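Local coordinates for protein acidocalcisomal pyrophosphatase (Trypanosoma brucei brucei, PDB 5C5V) that probably hydrolyses inorganic pyrophosphate with the help of magnesium ions, and holds imidodiphosphate and magnesium in its pocket, at residues A225-M230 with S239-L244; V260-S263 with P267-R270; R270-I275 with K280-C285; Q95-E100 with G121-V126; K6-R11 with K78-V83. All blocks are in the same frame, centred on the assembly; numbering follows the deposited sequence.

Overall arrangement
Contacts 1, 2 and 3 form one continuous buried region of the pyrophosphatase domain. Contacts 1 and 2 share a mixed sheet, their centres 6 Å apart; contact 3 has Arg270 in common with contact 2, and contacts 2 and 3 both reach the subunit interfaces. Contact 4 belongs to a separate three-stranded antiparallel sheet with a solvent-exposed side, and contact 5 to the helical N-terminal region, its centre about 51 Å from that of contact 3. Chemistry follows place: aliphatic groups meet in contacts 1 and 2, with a cysteine sulfur in contact 2, sulfur and aromatic edge in contact 3, a carboxylate oxygen touches valine in contact 4, and two helices pack apolar side chains against each other in contact 5.

Contact 1 of 5, residues A225-M230 with S239-L244; sequences AVEIGM and SAVKVL
Two well-separated touches join these segments, Glu227 with Val241 and Ile228 with Leu244, and the four residues share the small buried surface almost evenly. In the first, the aliphatic part of a glutamate serves as an apolar surface: Glu227 CG rests 4.1 Å from Val241 CG1. The carboxylate is carried off elsewhere by a bend at chi2 (-79°), which turns it toward the backbone of Gly229. There Gly229 N donates to Glu227 OE2 at 2.8 Å, from above the carboxylate plane; the N-H of Ser263 binds the same oxygen, while OE1 takes a hydrogen bond from Asn197. A buried acid is thus gripped at both oxygens, which should limit its rotation. In the second touch, methyl meets methyl, Ile228 CD1 lying 4.1 Å from Leu244 CD1. Chi1 of 65° sets Ile228 CG1 between its backbone N and carbonyl carbon, and the extended chi2 then carries CD1 to the leucine. The strands 224-227 and 238-251 are not direct partners here: strand 254-263 pairs with both, parallel to the first and antiparallel to the second. Phe154 of strand 152-156 packs on Glu227 and Val241, and helix 285-295 packs on Ile228 through Cys285 and Ile289.

Contact 2 of 5, residues V260-S263 with P267-R270; sequences VCIS and PICR
Ile262 reaches Ile268 and Cys269 with two different branches, and its conformation decides which branch goes where. Its CG1 lies opposite the backbone N (chi1 -175°), and a nearly straight chi2 extends this arm until CD1 sits 3.9 Å from Ile268 CG1. The other branch, CG2, occupies the place between backbone N and carbonyl carbon and comes 4.1 Å from Cys269 SG. In Ile268 it is CG1 that stands between N and carbonyl carbon (chi1 68°), and the two isoleucine side chains cross at about a right angle.

Strand 254-263 ends at Ser263, and the loop after it turns so that 267-270 packs on Ile262. Two side-chain-to-backbone turns shape the way there: an ST turn, in which Ser263 OG accepts the N-H of Asn265, and an Asx turn, in which Asp266 OD2 accepts the N-H of Ile268.

From the loop side, Cys269 CB lies 3.5 Å from Ser263 O, and a chi1 that sets the sulfur anti to N brings Cys269 SG to 3.6 Å from the same oxygen, both as van der Waals neighbours. The carbonyl oxygen of Cys269 accepts a hydrogen bond from Lys242 NZ of strand 238-251. Ile268 lies at the subunit interface, packed on by Met230 of the second subunit and Phe271 of the fourth.

Contact 3 of 5, residues R270-I275 with K280-C285; sequences RFMKDI and KFLPGC
A Met-aromatic contact links the loop after strand 254-263 to the end of the short helix 277-281, with Met272 and Phe281 as its pair. The sulfur approaches the rim of the ring: Met272 SD lies 5.4 Å from the Phe281 ring centroid and 89° off the ring normal, with Phe281 CD2 its closest ring atom at 4.0 Å. Bends at chi2 and chi3 (-92° and -88°) coil the thioether so that the methyl beyond the sulfur turns to the next residue, where Met272 CE is 3.5 Å from Leu282 CD1. The ring edge is used a second time by the backbone, Phe271 O standing 3.6 Å from Phe281 CE2 near the ring plane, an approach that sets oxygen against the weakly positive rim. Just beyond the helix, Leu282 to Cys285 make a type II beta turn closed by Cys285 N to Leu282 O, with Gly284 as N-cap of helix 285-295. Across the interface, Phe271 of the fourth subunit stacks on Phe271 and meets Phe281 edge-to-face. Around this corner within the chain, Ile228 packs on Met272 and Leu282, Asp277 and Val278 of helix 277-281 pack on Met272, and strand 313-315 lies against Ile275.

Contact 4 of 5, residues Q95-E100 with G121-V126; sequences QLVVHE and GRERQV
Strands 95-100 and 123-126 cross at 71° with their axes 8.9 Å apart at closest approach, so side chains from Leu96, Val97 and His99 bridge the gap to Glu123 and Val126. Glu123 has the most surface buried. Its chain, extended beyond CG, crosses that of Val97 at about a right angle, and Glu123 OE2 comes 4.1 Å from Val97 CG1, a van der Waals contact. The same oxygen, Glu123 OE2, lies 4.4 Å from His99 CE1, approaching the imidazole obliquely. Val97 CG1 itself sits 4.1 Å above one face of the His99 imidazole, offset toward its rim. The charge of Glu123 is answered outside the pair by a salt bridge from OE2 to Arg116. On the other side of the sheet, Leu96 CD1 and Val126 CG2 make a looser touch at 4.5 Å. The two strands are not neighbours: strand 110-117 runs between them, pairing with both, which is why only side chains meet, and Phe115 from it packs on Leu96 and Val126. At the outer side of strand 94-101, Gln95 joins a strand of the third subunit in a parallel ladder, continuing the sheet across that interface.

Contact 5 of 5, residues K6-R11 with K78-V83; sequences KKIMSR and KCFSMV
The ring of Phe80 is the flat group at this helix crossing, and Ile8 CD1 comes in at a slant to it, 4.1 Å from the ring's far atom, Phe80 CZ, while the two side chains as a whole run at about a right angle. A second flat group, the guanidinium of Arg11, has the carbonyl oxygen Lys7 O 3.9 Å above its centre on one face; its ends are spent elsewhere, on a salt bridge to Glu119 and a hydrogen bond to Phe87 O. Phe80 reaches across because CG stands opposite its backbone N (chi1 179°), which swings the ring toward the partner helix. The isoleucine works with both its arms. While CD1 goes to the ring, Ile8 CG2 lies 3.8 Å from Val83 CG1. That valine methyl is a shared meeting point, since Met9 SD also approaches Val83 CG1, at 4.0 Å. A chain bent at chi2 and chi3 brings the Met9 sulfur to the valine. The segment axes cross at 67° with 11.5 Å between them, wide enough for side chains to mediate the whole contact. Within this helical N-terminal region, probably an EF-hand domain, helix 61-69 packs on Met9 through Phe64, Trp65 and Trp68, and helix 26-36 meets Val83 through Leu36.

Contact 1 of 5, residues A225-M230 with S239-L244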
# COMPACT_ATOMS: atom_id res chain seq x y z
N ALA A 225 9.61 10.24 20.54
CA ALA A 225 9.02 10.04 19.23
C ALA A 225 7.85 9.05 19.27
O ALA A 225 7.88 8.05 19.99
CB ALA A 225 10.08 9.56 18.24
N VAL A 226 6.82 9.34 18.49
CA VAL A 226 5.70 8.43 18.32
C VAL A 226 5.69 7.95 16.88
O VAL A 226 5.50 8.75 15.96
CB VAL A 226 4.36 9.10 18.66
CG1 VAL A 226 3.27 8.05 18.83
CG2 VAL A 226 4.50 9.93 19.93
N GLU A 227 5.89 6.66 16.66
CA GLU A 227 5.89 6.15 15.30
C GLU A 227 4.52 5.53 14.95
O GLU A 227 4.07 4.59 15.60
CB GLU A 227 7.02 5.12 15.12
CG GLU A 227 7.29 4.73 13.68
CD GLU A 227 6.29 3.72 13.16
OE1 GLU A 227 5.85 2.84 13.94
OE2 GLU A 227 5.95 3.78 11.95
N ILE A 228 3.86 6.07 13.93
CA ILE A 228 2.42 5.80 13.74
C ILE A 228 2.13 4.73 12.69
O ILE A 228 1.00 4.53 12.31
CB ILE A 228 1.67 7.08 13.34
CG1 ILE A 228 2.14 7.57 11.98
CG2 ILE A 228 1.84 8.16 14.40
CD1 ILE A 228 1.55 8.90 11.57
N GLY A 229 3.17 4.04 12.23
CA GLY A 229 2.98 2.99 11.24
C GLY A 229 2.17 1.83 11.79
O GLY A 229 1.80 1.82 12.97
N MET A 230 1.88 0.85 10.94
CA MET A 230 1.00 -0.24 11.32
C MET A 230 1.74 -1.41 11.96
O MET A 230 1.11 -2.27 12.55
CB MET A 230 0.22 -0.73 10.10
CG MET A 230 1.07 -1.52 9.15
SD MET A 230 0.24 -1.86 7.58
CE MET A 230 1.50 -2.95 6.89
N SER A 239 14.95 1.60 13.92
CA SER A 239 14.63 1.59 12.50
C SER A 239 14.48 2.98 11.94
O SER A 239 14.27 3.94 12.67
CB SER A 239 13.36 0.79 12.26
OG SER A 239 12.29 1.33 13.02
N ALA A 240 14.61 3.07 10.62
CA ALA A 240 14.64 4.35 9.95
C ALA A 240 13.24 4.93 9.84
O ALA A 240 12.31 4.24 9.41
CB ALA A 240 15.28 4.21 8.57
N VAL A 241 13.09 6.18 10.25
CA VAL A 241 11.78 6.81 10.19
C VAL A 241 11.84 8.16 9.51
O VAL A 241 12.91 8.77 9.38
CB VAL A 241 11.15 7.00 11.59
CG1 VAL A 241 11.06 5.69 12.33
CG2 VAL A 241 11.90 8.06 12.39
N LYS A 242 10.68 8.61 9.08
CA LYS A 242 10.47 9.91 8.47
C LYS A 242 9.69 10.79 9.42
O LYS A 242 8.62 10.41 9.88
CB LYS A 242 9.73 9.76 7.14
CG LYS A 242 9.33 11.08 6.52
CD LYS A 242 9.10 10.95 5.03
CE LYS A 242 7.66 10.70 4.70
NZ LYS A 242 7.47 10.77 3.21
N VAL A 243 10.22 11.97 9.72
CA VAL A 243 9.59 12.90 10.64
C VAL A 243 8.48 13.70 9.94
O VAL A 243 8.69 14.24 8.86
CB VAL A 243 10.63 13.86 11.22
CG1 VAL A 243 9.98 15.12 11.79
CG2 VAL A 243 11.50 13.14 12.25
N LEU A 244 7.30 13.77 10.57
CA LEU A 244 6.14 14.43 9.98
C LEU A 244 5.75 15.71 10.72
O LEU A 244 5.24 16.64 10.12
CB LEU A 244 4.93 13.48 9.95
CG LEU A 244 5.15 12.22 9.13
CD1 LEU A 244 3.99 11.27 9.32
CD2 LEU A 244 5.35 12.57 7.65

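Contact 2 of 5, residues V260-S263 with P267-R270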
# COMPACT_ATOMS: atom_id res chain seq x y z
N VAL A 260 6.03 13.28 15.86
CA VAL A 260 5.23 12.32 15.12
C VAL A 260 6.04 11.89 13.92
O VAL A 260 6.51 12.73 13.14
CB VAL A 260 3.87 12.91 14.64
CG1 VAL A 260 3.10 11.87 13.81
CG2 VAL A 260 3.02 13.37 15.82
N CYS A 261 6.23 10.58 13.76
CA CYS A 261 7.03 10.09 12.65
C CYS A 261 6.45 8.80 12.13
O CYS A 261 5.58 8.20 12.77
CB CYS A 261 8.49 9.88 13.09
SG CYS A 261 8.68 8.60 14.37
N ILE A 262 6.94 8.36 10.98
CA ILE A 262 6.49 7.08 10.45
C ILE A 262 7.64 6.30 9.81
O ILE A 262 8.48 6.87 9.13
CB ILE A 262 5.36 7.23 9.42
CG1 ILE A 262 4.85 5.85 8.99
CG2 ILE A 262 5.81 8.05 8.22
CD1 ILE A 262 3.60 5.91 8.16
N SER A 263 7.64 5.00 10.06
CA SER A 263 8.63 4.09 9.52
C SER A 263 8.75 4.18 8.01
O SER A 263 7.76 4.14 7.28
CB SER A 263 8.28 2.65 9.92
OG SER A 263 9.04 1.74 9.15
N PRO A 267 3.81 0.82 4.39
CA PRO A 267 3.19 0.87 3.06
C PRO A 267 2.70 2.26 2.67
O PRO A 267 2.62 2.55 1.48
CB PRO A 267 2.01 -0.11 3.19
CG PRO A 267 2.48 -1.09 4.23
CD PRO A 267 3.24 -0.25 5.23
N ILE A 268 2.36 3.11 3.64
CA ILE A 268 1.87 4.44 3.31
C ILE A 268 2.86 5.57 3.58
O ILE A 268 2.44 6.73 3.66
CB ILE A 268 0.57 4.78 4.07
CG1 ILE A 268 0.84 4.93 5.56
CG2 ILE A 268 -0.50 3.72 3.79
CD1 ILE A 268 -0.31 5.58 6.31
N CYS A 269 4.14 5.23 3.76
CA CYS A 269 5.16 6.25 4.03
C CYS A 269 5.28 7.25 2.87
O CYS A 269 5.38 8.46 3.10
CB CYS A 269 6.52 5.61 4.30
SG CYS A 269 7.78 6.81 4.88
N ARG A 270 5.28 6.74 1.64
CA ARG A 270 5.34 7.56 0.43
C ARG A 270 4.29 8.67 0.42
O ARG A 270 4.53 9.77 -0.08
CB ARG A 270 5.14 6.69 -0.83
CG ARG A 270 6.35 5.91 -1.32
CD ARG A 270 7.41 6.84 -1.94

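Contact 3 of 5, residues R270-I275 with K280-C285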
# COMPACT_ATOMS: atom_id res chain seq x y z
N ARG A 270 5.28 6.74 1.64
CA ARG A 270 5.34 7.56 0.43
C ARG A 270 4.29 8.67 0.42
O ARG A 270 4.53 9.77 -0.08
CB ARG A 270 5.14 6.69 -0.83
CG ARG A 270 6.35 5.91 -1.32
CD ARG A 270 7.41 6.84 -1.94
N PHE A 271 3.11 8.37 0.96
CA PHE A 271 1.98 9.28 0.82
C PHE A 271 1.87 10.29 1.95
O PHE A 271 1.12 11.27 1.86
CB PHE A 271 0.69 8.46 0.73
CG PHE A 271 0.78 7.34 -0.25
CD1 PHE A 271 0.72 7.59 -1.60
CD2 PHE A 271 0.95 6.04 0.19
CE1 PHE A 271 0.82 6.56 -2.52
CE2 PHE A 271 1.05 5.01 -0.72
CZ PHE A 271 0.99 5.27 -2.07
N MET A 272 2.60 10.05 3.03
CA MET A 272 2.58 10.95 4.17
C MET A 272 3.76 11.90 4.05
O MET A 272 4.91 11.51 4.26
CB MET A 272 2.63 10.15 5.47
CG MET A 272 1.54 9.11 5.55
SD MET A 272 0.11 9.81 6.37
CE MET A 272 0.48 9.46 8.09
N LYS A 273 3.48 13.14 3.66
CA LYS A 273 4.57 14.05 3.34
C LYS A 273 4.73 15.18 4.34
O LYS A 273 5.81 15.74 4.44
CB LYS A 273 4.37 14.61 1.93
CG LYS A 273 4.32 13.51 0.88
CD LYS A 273 4.43 14.07 -0.52
CE LYS A 273 4.56 12.95 -1.56
NZ LYS A 273 4.83 13.54 -2.92
N ASP A 274 3.69 15.48 5.10
CA ASP A 274 3.79 16.45 6.17
C ASP A 274 2.71 16.16 7.17
O ASP A 274 1.92 15.25 6.97
CB ASP A 274 3.70 17.88 5.63
CG ASP A 274 4.46 18.89 6.51
OD1 ASP A 274 4.59 18.65 7.72
OD2 ASP A 274 4.92 19.92 5.98
N ILE A 275 2.65 16.94 8.24
CA ILE A 275 1.77 16.60 9.35
C ILE A 275 0.30 16.60 8.92
O ILE A 275 -0.54 15.87 9.46
CB ILE A 275 2.00 17.56 10.54
CG1 ILE A 275 1.25 17.06 11.78
CG2 ILE A 275 1.61 18.99 10.18
CD1 ILE A 275 1.72 15.72 12.25
N LYS A 280 -5.63 13.18 6.91
CA LYS A 280 -6.18 12.71 5.63
C LYS A 280 -6.19 11.20 5.50
O LYS A 280 -7.12 10.62 4.95
CB LYS A 280 -5.36 13.30 4.48
CG LYS A 280 -5.58 14.74 4.23
CD LYS A 280 -4.85 15.11 2.94
CE LYS A 280 -5.18 14.10 1.82
NZ LYS A 280 -4.43 14.47 0.56
N PHE A 281 -5.16 10.54 6.02
CA PHE A 281 -4.99 9.11 5.78
C PHE A 281 -5.10 8.31 7.07
O PHE A 281 -5.36 7.11 7.04
CB PHE A 281 -3.65 8.87 5.07
CG PHE A 281 -3.59 9.50 3.69
CD1 PHE A 281 -4.72 9.47 2.85
CD2 PHE A 281 -2.44 10.16 3.26
CE1 PHE A 281 -4.69 10.06 1.59
CE2 PHE A 281 -2.40 10.75 2.01
CZ PHE A 281 -3.53 10.71 1.16
N LEU A 282 -4.90 8.98 8.20
CA LEU A 282 -5.09 8.35 9.50
C LEU A 282 -5.95 9.23 10.40
O LEU A 282 -5.49 9.67 11.46
CB LEU A 282 -3.74 8.07 10.17
CG LEU A 282 -2.77 7.15 9.41
CD1 LEU A 282 -1.39 7.16 10.04
CD2 LEU A 282 -3.29 5.72 9.35
N PRO A 283 -7.19 9.52 9.97
CA PRO A 283 -8.10 10.38 10.73
C PRO A 283 -8.20 9.94 12.19
O PRO A 283 -8.23 8.74 12.46
CB PRO A 283 -9.45 10.21 10.01
CG PRO A 283 -9.31 8.93 9.20
CD PRO A 283 -7.86 8.90 8.81
N GLY A 284 -8.21 10.90 13.11
CA GLY A 284 -8.29 10.59 14.52
C GLY A 284 -6.96 10.25 15.19
O GLY A 284 -6.90 10.21 16.42
N CYS A 285 -5.92 9.99 14.40
CA CYS A 285 -4.61 9.59 14.95
C CYS A 285 -3.97 10.70 15.79
O CYS A 285 -3.62 10.50 16.94
CB CYS A 285 -3.66 9.17 13.82
SG CYS A 285 -2.02 8.69 14.40

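Contact 4 of 5, residues Q95-E100 with G121-V126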
# COMPACT_ATOMS: atom_id res chain seq x y z
N GLN A 95 27.72 -3.69 12.92
CA GLN A 95 26.44 -4.35 13.12
C GLN A 95 25.92 -4.05 14.52
O GLN A 95 26.60 -4.34 15.51
CB GLN A 95 26.58 -5.86 12.92
CG GLN A 95 25.36 -6.67 13.33
CD GLN A 95 24.15 -6.35 12.49
OE1 GLN A 95 24.19 -6.48 11.26
NE2 GLN A 95 23.08 -5.92 13.13
N LEU A 96 24.74 -3.47 14.61
CA LEU A 96 24.13 -3.23 15.92
C LEU A 96 23.67 -4.56 16.47
O LEU A 96 22.97 -5.30 15.79
CB LEU A 96 22.98 -2.24 15.83
CG LEU A 96 22.50 -1.71 17.19
CD1 LEU A 96 23.64 -1.00 17.91
CD2 LEU A 96 21.30 -0.78 17.02
N VAL A 97 24.09 -4.87 17.68
CA VAL A 97 23.74 -6.14 18.31
C VAL A 97 23.08 -5.85 19.65
O VAL A 97 23.53 -4.97 20.39
CB VAL A 97 24.97 -7.03 18.52
CG1 VAL A 97 24.56 -8.33 19.20
CG2 VAL A 97 25.65 -7.33 17.19
N VAL A 98 21.99 -6.55 19.93
CA VAL A 98 21.24 -6.32 21.16
C VAL A 98 21.25 -7.56 22.05
O VAL A 98 21.02 -8.68 21.58
CB VAL A 98 19.78 -5.93 20.85
CG1 VAL A 98 19.05 -5.66 22.13
CG2 VAL A 98 19.74 -4.68 20.00
N HIS A 99 21.60 -7.39 23.32
CA HIS A 99 21.53 -8.50 24.26
C HIS A 99 20.68 -8.15 25.47
O HIS A 99 20.77 -7.05 26.01
CB HIS A 99 22.94 -8.90 24.70
CG HIS A 99 23.63 -9.79 23.72
ND1 HIS A 99 24.99 -9.75 23.51
CD2 HIS A 99 23.15 -10.78 22.92
CE1 HIS A 99 25.32 -10.65 22.59
NE2 HIS A 99 24.22 -11.29 22.23
N GLU A 100 19.86 -9.11 25.90
CA GLU A 100 19.07 -8.94 27.10
C GLU A 100 19.79 -9.55 28.30
O GLU A 100 20.46 -10.56 28.19
CB GLU A 100 17.70 -9.59 26.93
CG GLU A 100 16.93 -9.08 25.72
CD GLU A 100 15.66 -9.86 25.47
OE1 GLU A 100 15.76 -11.02 25.00
OE2 GLU A 100 14.56 -9.34 25.75
N GLY A 121 35.53 -8.17 13.29
CA GLY A 121 34.78 -9.12 14.11
C GLY A 121 34.79 -8.79 15.60
O GLY A 121 34.13 -9.47 16.39
N ARG A 122 35.53 -7.75 15.99
CA ARG A 122 35.57 -7.31 17.38
C ARG A 122 34.25 -6.67 17.83
O ARG A 122 33.64 -5.88 17.10
CB ARG A 122 36.73 -6.34 17.61
CG ARG A 122 38.11 -7.01 17.62
CD ARG A 122 39.22 -6.05 18.07
N GLU A 123 33.78 -7.07 19.01
CA GLU A 123 32.59 -6.52 19.65
C GLU A 123 32.93 -5.53 20.75
O GLU A 123 33.82 -5.77 21.56
CB GLU A 123 31.74 -7.63 20.25
CG GLU A 123 30.48 -8.00 19.50
CD GLU A 123 29.60 -8.94 20.33
OE1 GLU A 123 30.01 -9.26 21.47
OE2 GLU A 123 28.51 -9.35 19.86
N ARG A 124 32.18 -4.43 20.82
CA ARG A 124 32.31 -3.50 21.94
C ARG A 124 30.92 -3.03 22.34
O ARG A 124 30.03 -2.92 21.50
CB ARG A 124 33.22 -2.31 21.60
CG ARG A 124 32.64 -1.33 20.59
CD ARG A 124 33.68 -0.29 20.16
NE ARG A 124 33.14 0.68 19.21
CZ ARG A 124 32.61 1.86 19.54
NH1 ARG A 124 32.54 2.24 20.81
NH2 ARG A 124 32.14 2.66 18.59
N GLN A 125 30.72 -2.79 23.64
CA GLN A 125 29.44 -2.27 24.08
C GLN A 125 29.39 -0.79 23.72
O GLN A 125 30.41 -0.09 23.77
CB GLN A 125 29.23 -2.49 25.57
CG GLN A 125 27.86 -2.08 26.03
CD GLN A 125 27.56 -2.46 27.46
OE1 GLN A 125 28.37 -3.09 28.13
NE2 GLN A 125 26.40 -2.07 27.94
N VAL A 126 28.19 -0.34 23.33
CA VAL A 126 27.97 1.05 22.96
C VAL A 126 26.70 1.57 23.63
O VAL A 126 25.93 0.81 24.23
CB VAL A 126 27.82 1.24 21.44
CG1 VAL A 126 29.05 0.70 20.71
CG2 VAL A 126 26.56 0.56 20.92

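Contact 5 of 5, residues K6-R11 with K78-V83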
# COMPACT_ATOMS: atom_id res chain seq x y z
N LYS A 6 42.66 -10.93 6.67
CA LYS A 6 42.20 -12.18 6.10
C LYS A 6 40.98 -11.97 5.18
O LYS A 6 40.86 -12.61 4.13
CB LYS A 6 41.86 -13.18 7.20
CG LYS A 6 41.45 -14.54 6.68
CD LYS A 6 41.23 -15.52 7.80
CE LYS A 6 41.13 -16.93 7.25
NZ LYS A 6 41.01 -17.95 8.32
N LYS A 7 40.09 -11.07 5.56
CA LYS A 7 38.90 -10.78 4.76
C LYS A 7 39.26 -10.03 3.48
O LYS A 7 38.73 -10.33 2.41
CB LYS A 7 37.88 -9.98 5.57
CG LYS A 7 37.26 -10.79 6.70
CD LYS A 7 36.01 -10.12 7.24
CE LYS A 7 35.51 -10.84 8.48
NZ LYS A 7 34.74 -12.08 8.13
N ILE A 8 40.19 -9.10 3.59
CA ILE A 8 40.73 -8.42 2.43
C ILE A 8 41.30 -9.43 1.43
O ILE A 8 41.03 -9.36 0.24
CB ILE A 8 41.83 -7.41 2.82
CG1 ILE A 8 41.21 -6.24 3.59
CG2 ILE A 8 42.59 -6.93 1.60
CD1 ILE A 8 42.19 -5.20 4.04
N MET A 9 42.06 -10.40 1.94
CA MET A 9 42.69 -11.39 1.07
C MET A 9 41.66 -12.37 0.53
O MET A 9 41.83 -12.93 -0.55
CB MET A 9 43.78 -12.16 1.82
CG MET A 9 44.94 -11.30 2.26
SD MET A 9 45.75 -10.44 0.90
CE MET A 9 46.63 -11.77 0.09
N SER A 10 40.59 -12.58 1.29
CA SER A 10 39.49 -13.42 0.86
C SER A 10 38.72 -12.81 -0.31
O SER A 10 38.33 -13.51 -1.24
CB SER A 10 38.57 -13.70 2.03
OG SER A 10 37.63 -14.69 1.67
N ARG A 11 38.51 -11.50 -0.28
CA ARG A 11 37.89 -10.80 -1.41
C ARG A 11 38.87 -10.75 -2.60
O ARG A 11 38.45 -10.85 -3.76
CB ARG A 11 37.45 -9.39 -1.01
CG ARG A 11 36.26 -9.37 -0.07
CD ARG A 11 35.72 -7.97 0.14
NE ARG A 11 36.69 -7.12 0.82
CZ ARG A 11 36.75 -6.98 2.14
NH1 ARG A 11 35.89 -7.62 2.91
NH2 ARG A 11 37.67 -6.18 2.68
N LYS A 78 54.70 -4.29 1.56
CA LYS A 78 54.97 -3.42 0.42
C LYS A 78 53.91 -3.62 -0.67
O LYS A 78 53.31 -2.64 -1.14
CB LYS A 78 56.34 -3.66 -0.18
CG LYS A 78 56.52 -5.01 -0.86
CD LYS A 78 57.97 -5.19 -1.28
CE LYS A 78 58.22 -6.55 -1.90
NZ LYS A 78 59.65 -6.71 -2.32
N CYS A 79 53.64 -4.87 -1.05
CA CYS A 79 52.69 -5.11 -2.12
C CYS A 79 51.29 -4.97 -1.54
O CYS A 79 50.35 -4.59 -2.24
CB CYS A 79 52.86 -6.50 -2.76
SG CYS A 79 51.86 -7.83 -2.00
N PHE A 80 51.15 -5.27 -0.25
CA PHE A 80 49.86 -5.21 0.42
C PHE A 80 49.25 -3.82 0.39
O PHE A 80 48.04 -3.66 0.55
CB PHE A 80 49.98 -5.66 1.88
CG PHE A 80 48.68 -5.61 2.64
CD1 PHE A 80 47.73 -6.61 2.47
CD2 PHE A 80 48.40 -4.55 3.47
CE1 PHE A 80 46.51 -6.56 3.16
CE2 PHE A 80 47.19 -4.48 4.16
CZ PHE A 80 46.24 -5.49 4.00
N SER A 81 50.07 -2.80 0.22
CA SER A 81 49.53 -1.45 0.13
C SER A 81 48.65 -1.34 -1.11
O SER A 81 47.63 -0.66 -1.08
CB SER A 81 50.64 -0.41 0.10
OG SER A 81 50.08 0.88 0.01
N MET A 82 49.05 -2.00 -2.19
CA MET A 82 48.23 -2.05 -3.39
C MET A 82 46.96 -2.86 -3.14
O MET A 82 45.86 -2.40 -3.43
CB MET A 82 49.01 -2.64 -4.57
CG MET A 82 48.12 -2.93 -5.79
SD MET A 82 48.92 -3.96 -7.05
CE MET A 82 49.51 -5.35 -6.08
N VAL A 83 47.13 -4.05 -2.58
CA VAL A 83 46.02 -4.93 -2.25
C VAL A 83 44.99 -4.20 -1.40
O VAL A 83 43.78 -4.26 -1.68
CB VAL A 83 46.49 -6.18 -1.48
CG1 VAL A 83 45.31 -6.99 -1.01
CG2 VAL A 83 47.41 -7.02 -2.35